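Long-range contacts in putative uncharacterized protein lp_3323 (Lactobacillus plantarum, PDB 3DC7), which is of unknown function but belongs to the GDSL-like lipase/acylhydrolase family and so probably hydrolyses ester bonds of an unidentified substrate: residues A[84-90]-A[130-136]; A[95-101]-A[157-162]; A[112-117]-A[165-169]. Residues are numbered along the deposited sequence.

From the N terminus the chain passes in turn through 84-90, 95-101 and 112-117, then meets their partners 130-136, 157-162 and 165-169 in the same order. Every pair of loops therefore crosses and none is nested. Interaction 1 closes the first, setting strand 132-136 beside strand 85-89 in the parallel sheet. Interaction 2 brings the turn after helix 92-96 to the start of helix 159-173, and interaction 3 packs that helix against helix 112-126. Interactions 2 and 3 touch through probable backbone hydrogen bonds from Phe112 and Tyr113 to Pro100 and Leu101. Interaction 3 reaches interaction 1 through Leu116 on Phe134 and Ile166 on Ser136, so sheet, helix layer and turn pack continuously.

Interaction 1 (A[84-90]-A[130-136]); sequences DFIAVFG and VPKLFIS
Residues 84-90 and 130-136 run side by side as parallel strands, with axes 4.7 Å apart and 17° between their directions. Both keep extended backbone angles in the strands, and the register pairs Ile86 with Lys132, Ala87 with Leu133 and Val88 with Phe134. The bonds alternate in the parallel manner: Ile86 N donates to Pro131 O (3.1 Å), Leu133 N to Ile86 O (3.1 Å), Val88 N to Leu133 O (3.0 Å) and Ile135 N to Val88 O (2.6 Å). A weak bond from Gly90 N to Ile135 O (3.4 Å) ends the ladder. Backbone groups of Phe85, Ala87 and Phe89 are satisfied on the other side by strand 24-28. Strand 85-89 is the middle one of the five-stranded parallel sheet of the SGNH hydrolase fold. Helix 112-126 links the two strands in a beta-alpha-beta crossover and covers the face bearing Val88 and Phe134, where Val88 CB makes a CH-pi contact over the Phe134 ring face, 4.0 Å from its centroid. Ala87, Phe89, Leu133 and Ile135 are on the other face, where helix 206-223 covers Leu133 and Ile135. Leu133 (chi1 p) brings CD1 to 3.7 Å from Ala87 CB, and Ile135 (chi1 m) makes a CH-pi contact, CG2 3.8 Å from the centroid over a face of the Phe89 ring (chi1 t). Lys132 NZ donates to Val130 O (2.7 Å), with Gln124 and Trp127 as further acceptors; Asp84 OD1 and OD2 accept from the backbone amides of Arg23 and Lys22; Ser136 OG bonds to Glu163 and His177.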
loop_
_atom_site.group_PDB
_atom_site.type_symbol
_atom_site.label_atom_id
_atom_site.label_comp_id
_atom_site.label_asym_id
_atom_site.label_seq_id
_atom_site.Cartn_x
_atom_site.Cartn_y
_atom_site.Cartn_z
ATOM N N ASP A 84 -20.341 13.488 -7.912
ATOM C CA ASP A 84 -19.096 14.115 -7.447
ATOM C C ASP A 84 -18.124 13.118 -6.819
ATOM O O ASP A 84 -17.001 13.486 -6.449
ATOM C CB ASP A 84 -19.363 15.314 -6.517
ATOM C CG ASP A 84 -19.762 14.906 -5.118
ATOM O OD1 ASP A 84 -20.146 13.738 -4.913
ATOM O OD2 ASP A 84 -19.706 15.765 -4.213
ATOM N N PHE A 85 -18.566 11.865 -6.710
ATOM C CA PHE A 85 -17.757 10.757 -6.208
ATOM C C PHE A 85 -18.323 9.459 -6.763
ATOM O O PHE A 85 -19.540 9.259 -6.771
ATOM C CB PHE A 85 -17.776 10.726 -4.673
ATOM C CG PHE A 85 -17.045 9.541 -4.061
ATOM C CD1 PHE A 85 -15.661 9.396 -4.206
ATOM C CD2 PHE A 85 -17.741 8.590 -3.315
ATOM C CE1 PHE A 85 -14.985 8.308 -3.629
ATOM C CE2 PHE A 85 -17.087 7.507 -2.743
ATOM C CZ PHE A 85 -15.694 7.367 -2.892
ATOM N N ILE A 86 -17.444 8.586 -7.235
ATOM C CA ILE A 86 -17.860 7.276 -7.711
ATOM C C ILE A 86 -17.097 6.164 -7.006
ATOM O O ILE A 86 -15.866 6.116 -7.037
ATOM C CB ILE A 86 -17.723 7.135 -9.252
ATOM C CG1 ILE A 86 -18.633 8.154 -9.953
ATOM C CG2 ILE A 86 -18.064 5.700 -9.697
ATOM C CD1 ILE A 86 -18.171 8.554 -11.360
ATOM N N ALA A 87 -17.850 5.275 -6.378
ATOM C CA ALA A 87 -17.303 4.094 -5.743
ATOM C C ALA A 87 -17.794 2.827 -6.458
ATOM O O ALA A 87 -18.985 2.696 -6.778
ATOM C CB ALA A 87 -17.695 4.069 -4.289
ATOM N N VAL A 88 -16.866 1.912 -6.725
ATOM C CA VAL A 88 -17.209 0.604 -7.277
ATOM C C VAL A 88 -16.835 -0.494 -6.294
ATOM O O VAL A 88 -15.685 -0.588 -5.854
ATOM C CB VAL A 88 -16.547 0.346 -8.644
ATOM C CG1 VAL A 88 -16.951 -1.028 -9.193
ATOM C CG2 VAL A 88 -16.900 1.468 -9.621
ATOM N N PHE A 89 -17.820 -1.312 -5.950
ATOM C CA PHE A 89 -17.646 -2.351 -4.950
ATOM C C PHE A 89 -18.048 -3.702 -5.569
ATOM O O PHE A 89 -19.192 -4.146 -5.462
ATOM C CB PHE A 89 -18.481 -1.981 -3.716
ATOM C CG PHE A 89 -18.150 -2.767 -2.467
ATOM C CD1 PHE A 89 -17.543 -4.017 -2.532
ATOM C CD2 PHE A 89 -18.504 -2.270 -1.232
ATOM C CE1 PHE A 89 -17.278 -4.740 -1.387
ATOM C CE2 PHE A 89 -18.245 -2.990 -0.066
ATOM C CZ PHE A 89 -17.631 -4.221 -0.143
ATOM N N GLY A 90 -17.105 -4.340 -6.249
ATOM C CA GLY A 90 -17.404 -5.562 -6.988
ATOM C C GLY A 90 -16.273 -6.570 -7.042
ATOM O O GLY A 90 -15.160 -6.296 -6.578
ATOM N N VAL A 130 -13.764 13.456 -11.777
ATOM C CA VAL A 130 -14.458 12.959 -10.575
ATOM C C VAL A 130 -13.558 11.989 -9.794
ATOM O O VAL A 130 -12.991 11.079 -10.394
ATOM C CB VAL A 130 -15.807 12.278 -10.943
ATOM C CG1 VAL A 130 -16.400 11.538 -9.763
ATOM C CG2 VAL A 130 -16.796 13.315 -11.477
ATOM N N PRO A 131 -13.403 12.203 -8.467
ATOM C CA PRO A 131 -12.661 11.241 -7.659
ATOM C C PRO A 131 -13.366 9.885 -7.605
ATOM O O PRO A 131 -14.594 9.820 -7.468
ATOM C CB PRO A 131 -12.614 11.894 -6.265
ATOM C CG PRO A 131 -13.707 12.886 -6.256
ATOM C CD PRO A 131 -13.867 13.354 -7.666
ATOM N N LYS A 132 -12.585 8.817 -7.737
ATOM C CA LYS A 132 -13.131 7.464 -7.777
ATOM C C LYS A 132 -12.293 6.530 -6.941
ATOM O O LYS A 132 -11.080 6.685 -6.855
ATOM C CB LYS A 132 -13.114 6.902 -9.202
ATOM C CG LYS A 132 -13.613 7.831 -10.249
ATOM C CD LYS A 132 -13.187 7.369 -11.619
ATOM C CE LYS A 132 -13.575 8.417 -12.624
ATOM N NZ LYS A 132 -12.586 9.523 -12.591
ATOM N N LEU A 133 -12.942 5.537 -6.352
ATOM C CA LEU A 133 -12.200 4.424 -5.800
ATOM C C LEU A 133 -12.849 3.068 -6.076
ATOM O O LEU A 133 -14.068 2.967 -6.265
ATOM C CB LEU A 133 -11.869 4.623 -4.310
ATOM C CG LEU A 133 -12.866 4.697 -3.154
ATOM C CD1 LEU A 133 -14.100 3.904 -3.399
ATOM C CD2 LEU A 133 -12.205 4.172 -1.906
ATOM N N PHE A 134 -12.011 2.036 -6.106
ATOM C CA PHE A 134 -12.441 0.654 -6.254
ATOM C C PHE A 134 -12.325 -0.058 -4.923
ATOM O O PHE A 134 -11.273 -0.014 -4.284
ATOM C CB PHE A 134 -11.582 -0.063 -7.298
ATOM C CG PHE A 134 -12.213 -0.124 -8.654
ATOM C CD1 PHE A 134 -12.513 -1.347 -9.234
ATOM C CD2 PHE A 134 -12.528 1.047 -9.345
ATOM C CE1 PHE A 134 -13.107 -1.413 -10.489
ATOM C CE2 PHE A 134 -13.129 0.991 -10.599
ATOM C CZ PHE A 134 -13.417 -0.238 -11.168
ATOM N N ILE A 135 -13.413 -0.699 -4.506
ATOM C CA ILE A 135 -13.439 -1.443 -3.246
ATOM C C ILE A 135 -13.590 -2.929 -3.560
ATOM O O ILE A 135 -14.529 -3.320 -4.244
ATOM C CB ILE A 135 -14.593 -0.973 -2.322
ATOM C CG1 ILE A 135 -14.519 0.547 -2.092
ATOM C CG2 ILE A 135 -14.524 -1.700 -1.010
ATOM C CD1 ILE A 135 -15.817 1.150 -1.627
ATOM N N SER A 136 -12.659 -3.752 -3.084
ATOM C CA SER A 136 -12.812 -5.208 -3.227
ATOM C C SER A 136 -13.129 -5.874 -1.884
ATOM O O SER A 136 -12.678 -5.415 -0.832
ATOM C CB SER A 136 -11.577 -5.825 -3.869
ATOM O OG SER A 136 -10.434 -5.624 -3.063
#

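Interaction 2 (A[95-101]-A[157-162]); sequences YGRDQPL and YRQSDY
The ring of Tyr162 is covered on both faces by residues 95-101: Tyr95 CA lies 3.8 Å from its centroid on one side, Leu101 CD1 3.9 Å from it on the other. Tyr162 OH (chi1 m) donates to Gln99 O at 2.6 Å and also hydrogen-bonds with Asn153 ND2. The nearest CA pair is Tyr95 with Gln159 (5.9 Å), and 159-162 is the first turn of helix 159-173. Tyr95 (chi1 t) turns its ring edge toward the Tyr162 face in an offset edge-to-face pair, centroids 5.8 Å apart and planes at 75°. Over the ring faces, Gln159 CB makes a CH-pi contact with Tyr95 (3.8 Å from the centroid) and Leu101 CB with Tyr157 (3.9 Å). Arg158 NH2 and Asp161 OD1 form a 2.8 Å salt bridge. A Schellman motif with Asp98 (positive phi) as C-prime residue ends helix 92-96: Gln99 N bonds to Asp94 O, Asp98 N weakly to Tyr95 O. The helix's entrance, Gly-Val-Asn-Asp, is probably the block III GxND of SGNH hydrolases.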
loop_
_atom_site.group_PDB
_atom_site.type_symbol
_atom_site.label_atom_id
_atom_site.label_comp_id
_atom_site.label_asym_id
_atom_site.label_seq_id
_atom_site.Cartn_x
_atom_site.Cartn_y
_atom_site.Cartn_z
ATOM N N TYR A 95 -15.901 -13.808 -8.579
ATOM C CA TYR A 95 -15.265 -14.978 -7.958
ATOM C C TYR A 95 -16.280 -16.109 -7.705
ATOM O O TYR A 95 -16.143 -17.194 -8.251
ATOM C CB TYR A 95 -14.511 -14.623 -6.663
ATOM C CG TYR A 95 -14.124 -15.842 -5.841
ATOM C CD1 TYR A 95 -13.126 -16.721 -6.283
ATOM C CD2 TYR A 95 -14.783 -16.140 -4.646
ATOM C CE1 TYR A 95 -12.792 -17.852 -5.554
ATOM C CE2 TYR A 95 -14.451 -17.268 -3.909
ATOM C CZ TYR A 95 -13.458 -18.116 -4.367
ATOM O OH TYR A 95 -13.108 -19.220 -3.632
ATOM N N GLY A 96 -17.306 -15.827 -6.908
ATOM C CA GLY A 96 -18.227 -16.851 -6.433
ATOM C C GLY A 96 -19.208 -17.400 -7.453
ATOM O O GLY A 96 -19.730 -18.493 -7.286
ATOM N N ARG A 97 -19.470 -16.646 -8.516
ATOM C CA ARG A 97 -20.383 -17.125 -9.549
ATOM C C ARG A 97 -19.631 -17.498 -10.837
ATOM O O ARG A 97 -20.213 -17.556 -11.920
ATOM C CB ARG A 97 -21.500 -16.108 -9.793
ATOM C CG ARG A 97 -22.120 -15.578 -8.494
ATOM C CD ARG A 97 -23.292 -14.650 -8.743
ATOM N NE ARG A 97 -24.525 -15.398 -8.954
ATOM C CZ ARG A 97 -25.690 -14.857 -9.295
ATOM N NH1 ARG A 97 -25.788 -13.551 -9.496
ATOM N NH2 ARG A 97 -26.760 -15.632 -9.471
ATOM N N ASP A 98 -18.332 -17.746 -10.700
ATOM C CA ASP A 98 -17.526 -18.314 -11.770
ATOM C C ASP A 98 -17.474 -17.459 -13.047
ATOM O O ASP A 98 -17.762 -17.946 -14.150
ATOM C CB ASP A 98 -17.969 -19.774 -12.062
ATOM C CG ASP A 98 -17.785 -20.707 -10.849
ATOM O OD1 ASP A 98 -16.757 -20.569 -10.152
ATOM O OD2 ASP A 98 -18.644 -21.591 -10.597
ATOM N N GLN A 99 -17.097 -16.190 -12.904
ATOM C CA GLN A 99 -16.698 -15.389 -14.071
ATOM C C GLN A 99 -15.293 -15.831 -14.494
ATOM O O GLN A 99 -14.382 -15.839 -13.668
ATOM C CB GLN A 99 -16.720 -13.891 -13.742
ATOM C CG GLN A 99 -16.390 -12.935 -14.909
ATOM C CD GLN A 99 -17.520 -12.825 -15.920
ATOM O OE1 GLN A 99 -17.356 -13.150 -17.110
ATOM N NE2 GLN A 99 -18.684 -12.383 -15.451
ATOM N N PRO A 100 -15.106 -16.228 -15.777
ATOM C CA PRO A 100 -13.727 -16.556 -16.157
ATOM C C PRO A 100 -12.828 -15.385 -15.793
ATOM O O PRO A 100 -13.230 -14.225 -15.958
ATOM C CB PRO A 100 -13.806 -16.739 -17.678
ATOM C CG PRO A 100 -15.231 -17.194 -17.910
ATOM C CD PRO A 100 -16.043 -16.393 -16.908
ATOM N N LEU A 101 -11.653 -15.688 -15.257
ATOM C CA LEU A 101 -10.727 -14.651 -14.819
ATOM C C LEU A 101 -10.079 -13.948 -16.004
ATOM O O LEU A 101 -9.961 -12.719 -16.028
ATOM C CB LEU A 101 -9.656 -15.236 -13.900
ATOM C CG LEU A 101 -8.634 -14.257 -13.323
ATOM C CD1 LEU A 101 -9.296 -13.223 -12.441
ATOM C CD2 LEU A 101 -7.552 -15.004 -12.576
ATOM N N TYR A 157 -10.023 -21.071 -9.504
ATOM C CA TYR A 157 -9.271 -19.898 -9.061
ATOM C C TYR A 157 -9.589 -19.595 -7.609
ATOM O O TYR A 157 -10.611 -20.024 -7.085
ATOM C CB TYR A 157 -9.579 -18.659 -9.898
ATOM C CG TYR A 157 -9.265 -18.786 -11.361
ATOM C CD1 TYR A 157 -7.952 -18.730 -11.823
ATOM C CD2 TYR A 157 -10.291 -18.968 -12.291
ATOM C CE1 TYR A 157 -7.668 -18.851 -13.175
ATOM C CE2 TYR A 157 -10.021 -19.093 -13.645
ATOM C CZ TYR A 157 -8.713 -19.031 -14.077
ATOM O OH TYR A 157 -8.462 -19.149 -15.417
ATOM N N ARG A 158 -8.697 -18.840 -6.974
ATOM C CA ARG A 158 -8.869 -18.383 -5.603
ATOM C C ARG A 158 -9.398 -16.950 -5.628
ATOM O O ARG A 158 -9.207 -16.242 -6.606
ATOM C CB ARG A 158 -7.526 -18.448 -4.863
ATOM C CG ARG A 158 -6.760 -19.769 -5.070
ATOM C CD ARG A 158 -5.260 -19.648 -4.762
ATOM N NE ARG A 158 -4.623 -18.622 -5.585
ATOM C CZ ARG A 158 -3.345 -18.618 -5.955
ATOM N NH1 ARG A 158 -2.528 -19.600 -5.597
ATOM N NH2 ARG A 158 -2.886 -17.625 -6.704
ATOM N N GLN A 159 -10.061 -16.532 -4.551
ATOM C CA GLN A 159 -10.563 -15.154 -4.449
ATOM C C GLN A 159 -9.433 -14.140 -4.679
ATOM O O GLN A 159 -9.626 -13.146 -5.380
ATOM C CB GLN A 159 -11.268 -14.919 -3.099
ATOM C CG GLN A 159 -12.028 -13.590 -3.009
ATOM C CD GLN A 159 -12.737 -13.391 -1.667
ATOM O OE1 GLN A 159 -12.857 -14.323 -0.857
ATOM N NE2 GLN A 159 -13.200 -12.164 -1.419
ATOM N N SER A 160 -8.255 -14.425 -4.112
ATOM C CA SER A 160 -7.072 -13.566 -4.243
ATOM C C SER A 160 -6.542 -13.415 -5.674
ATOM O O SER A 160 -5.756 -12.507 -5.944
ATOM C CB SER A 160 -5.951 -14.046 -3.324
ATOM O OG SER A 160 -5.471 -15.317 -3.740
ATOM N N ASP A 161 -6.957 -14.294 -6.589
ATOM C CA ASP A 161 -6.624 -14.104 -8.021
ATOM C C ASP A 161 -7.435 -12.967 -8.638
ATOM O O ASP A 161 -6.926 -12.207 -9.461
ATOM C CB ASP A 161 -6.833 -15.387 -8.807
ATOM C CG ASP A 161 -5.845 -16.461 -8.430
ATOM O OD1 ASP A 161 -4.653 -16.124 -8.264
ATOM O OD2 ASP A 161 -6.246 -17.638 -8.291
ATOM N N TYR A 162 -8.697 -12.848 -8.212
ATOM C CA TYR A 162 -9.570 -11.745 -8.637
ATOM C C TYR A 162 -9.171 -10.441 -7.964
ATOM O O TYR A 162 -9.089 -9.393 -8.592
ATOM C CB TYR A 162 -11.025 -12.082 -8.330
ATOM C CG TYR A 162 -11.568 -13.220 -9.166
ATOM C CD1 TYR A 162 -11.220 -14.542 -8.892
ATOM C CD2 TYR A 162 -12.430 -12.976 -10.226
ATOM C CE1 TYR A 162 -11.715 -15.580 -9.658
ATOM C CE2 TYR A 162 -12.929 -14.016 -10.996
ATOM C CZ TYR A 162 -12.568 -15.309 -10.702
ATOM O OH TYR A 162 -13.055 -16.337 -11.455
HETATM O O HOH W 1 -10.295 -18.136 -2.058
#

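Interaction 3 (A[112-117]-A[165-169]); sequences FYGALM and AIAQM
Ala165, Leu116 and Met169 make up the apolar centre where helix 112-126 meets helix 159-173. The axes of segments 112-117 and 165-169 approach to 10.1 Å at a signed crossing angle of -38°, and the closest CA pairs are Tyr113 with Ala165 (6.4 Å) and Leu116 with Met169 (6.7 Å). Leu116 (chi1 m, chi2 t) touches Met169 CG with its CD1 at 3.8 Å, and the same CD1 is 4.0 Å from Ile166 CG1. Ala165 CB lies over the face of the Tyr113 ring, 3.7 Å from its centroid, and 3.7 Å from Phe112 CD2, at the edge of the Phe112 ring. Phe112 (chi1 t) also brings CZ to 3.6 Å from Ile166 CG1. On the sheet side Leu116 rests on Phe134 and Ile166 on Ser136, which places both helices on the same face of the alpha/beta fold. Met169, built as selenomethionine and m at all three chi angles, curls beside Tyr113: its SE is 5.4 Å from the ring centroid, at the edge, a Met-aromatic contact. Its CE touches Met117 CB at 3.6 Å. Outermost, Tyr113 OH donates to Gln168 OE1 at 2.9 Å. With one hydrogen bond across these segments, at the exposed Gln168, their association rests chiefly on hydrophobic burial and close side-chain fit.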
loop_
_atom_site.group_PDB
_atom_site.type_symbol
_atom_site.label_atom_id
_atom_site.label_comp_id
_atom_site.label_asym_id
_atom_site.label_seq_id
_atom_site.Cartn_x
_atom_site.Cartn_y
_atom_site.Cartn_z
ATOM N N PHE A 112 -12.934 -11.410 -16.458
ATOM C CA PHE A 112 -12.853 -10.438 -15.364
ATOM C C PHE A 112 -11.883 -9.305 -15.696
ATOM O O PHE A 112 -12.178 -8.148 -15.447
ATOM C CB PHE A 112 -12.426 -11.136 -14.075
ATOM C CG PHE A 112 -12.543 -10.274 -12.849
ATOM C CD1 PHE A 112 -13.771 -9.739 -12.468
ATOM C CD2 PHE A 112 -11.431 -10.016 -12.064
ATOM C CE1 PHE A 112 -13.880 -8.956 -11.326
ATOM C CE2 PHE A 112 -11.540 -9.230 -10.915
ATOM C CZ PHE A 112 -12.765 -8.698 -10.554
ATOM N N TYR A 113 -10.736 -9.653 -16.267
ATOM C CA TYR A 113 -9.725 -8.669 -16.665
ATOM C C TYR A 113 -10.214 -7.737 -17.761
ATOM O O TYR A 113 -10.015 -6.518 -17.690
ATOM C CB TYR A 113 -8.466 -9.369 -17.146
ATOM C CG TYR A 113 -7.453 -9.692 -16.079
ATOM C CD1 TYR A 113 -6.595 -8.699 -15.566
ATOM C CD2 TYR A 113 -7.299 -10.997 -15.618
ATOM C CE1 TYR A 113 -5.625 -9.009 -14.601
ATOM C CE2 TYR A 113 -6.343 -11.317 -14.650
ATOM C CZ TYR A 113 -5.516 -10.322 -14.152
ATOM O OH TYR A 113 -4.577 -10.651 -13.210
ATOM N N GLY A 114 -10.852 -8.316 -18.777
ATOM C CA GLY A 114 -11.444 -7.541 -19.857
ATOM C C GLY A 114 -12.540 -6.624 -19.368
ATOM O O GLY A 114 -12.639 -5.482 -19.809
ATOM N N ALA A 115 -13.357 -7.102 -18.436
ATOM C CA ALA A 115 -14.464 -6.290 -17.936
ATOM C C ALA A 115 -14.001 -5.109 -17.062
ATOM O O ALA A 115 -14.543 -4.011 -17.192
ATOM C CB ALA A 115 -15.482 -7.135 -17.236
ATOM N N LEU A 116 -12.997 -5.323 -16.206
ATOM C CA LEU A 116 -12.313 -4.217 -15.513
ATOM C C LEU A 116 -11.787 -3.140 -16.469
ATOM O O LEU A 116 -12.000 -1.950 -16.231
ATOM C CB LEU A 116 -11.165 -4.731 -14.633
ATOM C CG LEU A 116 -11.573 -5.502 -13.371
ATOM C CD1 LEU A 116 -10.389 -6.275 -12.789
ATOM C CD2 LEU A 116 -12.176 -4.555 -12.336
HETATM N N MSE A 117 -11.124 -3.550 -17.553
HETATM C CA MSE A 117 -10.589 -2.588 -18.526
HETATM C C MSE A 117 -11.667 -1.666 -19.111
HETATM O O MSE A 117 -11.491 -0.446 -19.192
HETATM C CB MSE A 117 -9.846 -3.294 -19.662
HETATM C CG MSE A 117 -9.372 -2.322 -20.730
HETATM SE SE MSE A 117 -8.333 -3.160 -22.137
HETATM C CE MSE A 117 -6.723 -3.695 -21.116
ATOM N N ALA A 165 -6.232 -9.113 -9.781
ATOM C CA ALA A 165 -6.684 -8.524 -11.048
ATOM C C ALA A 165 -7.156 -7.072 -10.851
ATOM O O ALA A 165 -6.748 -6.169 -11.592
ATOM C CB ALA A 165 -7.794 -9.390 -11.683
ATOM N N ILE A 166 -8.006 -6.852 -9.854
ATOM C CA ILE A 166 -8.437 -5.501 -9.465
ATOM C C ILE A 166 -7.249 -4.580 -9.125
ATOM O O ILE A 166 -7.157 -3.448 -9.636
ATOM C CB ILE A 166 -9.469 -5.552 -8.305
ATOM C CG1 ILE A 166 -10.768 -6.229 -8.785
ATOM C CG2 ILE A 166 -9.790 -4.157 -7.805
ATOM C CD1 ILE A 166 -11.670 -6.728 -7.669
ATOM N N ALA A 167 -6.331 -5.060 -8.283
ATOM C CA ALA A 167 -5.141 -4.263 -7.957
ATOM C C ALA A 167 -4.346 -3.912 -9.222
ATOM O O ALA A 167 -4.025 -2.741 -9.433
ATOM C CB ALA A 167 -4.276 -4.958 -6.943
ATOM N N GLN A 168 -4.066 -4.899 -10.080
ATOM C CA GLN A 168 -3.310 -4.629 -11.318
ATOM C C GLN A 168 -4.025 -3.685 -12.280
ATOM O O GLN A 168 -3.414 -2.735 -12.765
ATOM C CB GLN A 168 -2.944 -5.911 -12.064
ATOM C CG GLN A 168 -2.003 -6.856 -11.303
ATOM C CD GLN A 168 -2.089 -8.302 -11.815
ATOM O OE1 GLN A 168 -2.523 -8.551 -12.950
ATOM N NE2 GLN A 168 -1.664 -9.261 -10.974
HETATM N N MSE A 169 -5.290 -3.950 -12.567
HETATM C CA MSE A 169 -6.066 -3.128 -13.507
HETATM C C MSE A 169 -6.317 -1.713 -12.999
HETATM O O MSE A 169 -6.203 -0.774 -13.768
HETATM C CB MSE A 169 -7.406 -3.774 -13.873
HETATM C CG MSE A 169 -7.286 -5.042 -14.687
HETATM SE SE MSE A 169 -6.225 -4.750 -16.297
HETATM C CE MSE A 169 -7.275 -3.379 -17.181
#